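Local coordinates for protein transcription factor TAU 138 KDA subunit (Saccharomyces cerevisiae, PDB 5AIM) that is a subunit of TFIIIC, which binds intragenic promoter elements of tRNA and 5S RNA genes and assembles the initiation complex that recruits RNA polymerase III, at residues L19-M22 with N23-G27. Sequence-based numbering, arbitrary orientation.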
loop_
_atom_site.group_PDB
_atom_site.type_symbol
_atom_site.label_atom_id
_atom_site.label_comp_id
_atom_site.label_asym_id
_atom_site.label_seq_id
_atom_site.Cartn_x
_atom_site.Cartn_y
_atom_site.Cartn_z
ATOM N N LEU A 19 0.422 -2.482 -6.133
ATOM C CA LEU A 19 -0.736 -2.142 -6.953
ATOM C C LEU A 19 -1.723 -3.312 -7.130
ATOM O O LEU A 19 -2.956 -3.149 -6.969
ATOM C CB LEU A 19 -0.257 -1.640 -8.314
ATOM C CG LEU A 19 -1.291 -0.959 -9.198
ATOM C CD1 LEU A 19 -1.784 0.322 -8.560
ATOM C CD2 LEU A 19 -0.685 -0.661 -10.552
ATOM N N LYS A 20 -1.195 -4.487 -7.476
ATOM C CA LYS A 20 -2.059 -5.663 -7.655
ATOM C C LYS A 20 -2.790 -6.050 -6.361
ATOM O O LYS A 20 -3.991 -6.371 -6.369
ATOM C CB LYS A 20 -1.259 -6.856 -8.200
ATOM C CG LYS A 20 -2.034 -8.173 -8.301
ATOM C CD LYS A 20 -3.252 -8.082 -9.204
ATOM C CE LYS A 20 -2.875 -8.182 -10.669
ATOM N NZ LYS A 20 -4.057 -7.924 -11.538
ATOM N N VAL A 21 -2.061 -6.017 -5.250
ATOM C CA VAL A 21 -2.663 -6.320 -3.957
ATOM C C VAL A 21 -3.744 -5.297 -3.624
ATOM O O VAL A 21 -4.834 -5.671 -3.187
ATOM C CB VAL A 21 -1.597 -6.393 -2.851
ATOM C CG1 VAL A 21 -2.225 -6.425 -1.474
ATOM C CG2 VAL A 21 -0.719 -7.611 -3.065
ATOM N N MET A 22 -3.455 -4.018 -3.850
ATOM C CA MET A 22 -4.463 -2.999 -3.587
ATOM C C MET A 22 -5.721 -3.231 -4.409
ATOM O O MET A 22 -6.833 -3.116 -3.877
ATOM C CB MET A 22 -3.907 -1.597 -3.830
ATOM C CG MET A 22 -2.973 -1.127 -2.723
ATOM S SD MET A 22 -3.793 -0.901 -1.126
ATOM C CE MET A 22 -4.866 0.491 -1.489
ATOM N N ASN A 23 -5.577 -3.577 -5.688
ATOM C CA ASN A 23 -6.775 -3.930 -6.449
ATOM C C ASN A 23 -7.495 -5.145 -5.873
ATOM O O ASN A 23 -8.727 -5.158 -5.750
ATOM C CB ASN A 23 -6.450 -4.181 -7.915
ATOM C CG ASN A 23 -6.478 -2.915 -8.730
ATOM O OD1 ASN A 23 -7.517 -2.524 -9.260
ATOM N ND2 ASN A 23 -5.343 -2.246 -8.807
ATOM N N THR A 24 -6.724 -6.167 -5.526
ATOM C CA THR A 24 -7.301 -7.410 -5.013
ATOM C C THR A 24 -8.111 -7.214 -3.723
ATOM O O THR A 24 -9.204 -7.765 -3.586
ATOM C CB THR A 24 -6.205 -8.471 -4.800
ATOM O OG1 THR A 24 -5.555 -8.726 -6.053
ATOM C CG2 THR A 24 -6.786 -9.773 -4.288
ATOM N N ILE A 25 -7.581 -6.422 -2.790
ATOM C CA ILE A 25 -8.222 -6.278 -1.485
ATOM C C ILE A 25 -9.312 -5.202 -1.406
ATOM O O ILE A 25 -9.858 -4.963 -0.330
ATOM C CB ILE A 25 -7.175 -6.060 -0.370
ATOM C CG1 ILE A 25 -6.494 -4.701 -0.539
ATOM C CG2 ILE A 25 -6.180 -7.225 -0.366
ATOM C CD1 ILE A 25 -5.325 -4.469 0.397
ATOM N N GLY A 26 -9.647 -4.582 -2.534
ATOM C CA GLY A 26 -10.806 -3.702 -2.606
ATOM C C GLY A 26 -10.481 -2.224 -2.721
ATOM O O GLY A 26 -11.391 -1.386 -2.706
ATOM N N GLY A 27 -9.196 -1.898 -2.809
ATOM C CA GLY A 27 -8.771 -0.556 -3.154
ATOM C C GLY A 27 -8.517 0.391 -1.992
ATOM O O GLY A 27 -8.179 1.550 -2.223
#
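The flat carbonyl of L19 is met by a hydrogen-bond donor from each face: N23 N on one, the amide nitrogen N23 ND2 on the other. ND2 stands 3.1 Å from L19 O, 45° above the carbonyl plane. The oxygen in turn lies almost in the plane of the N23 amide, and the N-H...O angle is nearly straight at 166°.

One residue on, K20 O is shared in the same way. T24 N and T24 OG1 approach K20 O from opposite faces, T24 OG1 at 2.8 Å. T24 chi1 of -60° sets OG1 beside its own backbone N, within reach of that oxygen. The bent K20 chain passes T24, with CD near OG1.

I25 N bonds to V21 O, and I25 CD1 packs 4.1 Å from V21 CG1. M22 SD lies near I25 CD1, and M22 CE comes within 3.6 Å of G27 O. V21 and M22 also pack on F35 of helix 33-43.

Helix 5-24 of the extended winged-helix domain ends here in a Schellman motif. G26 has positive phi, and G27 N makes a weak bond to M22 O. The turn leads into strand 28-30. One turn before the helix end, L19 O and K20 O are each gripped by one backbone and one side-chain bond. This ties the N23 amide and the T24 hydroxyl to the helix backbone.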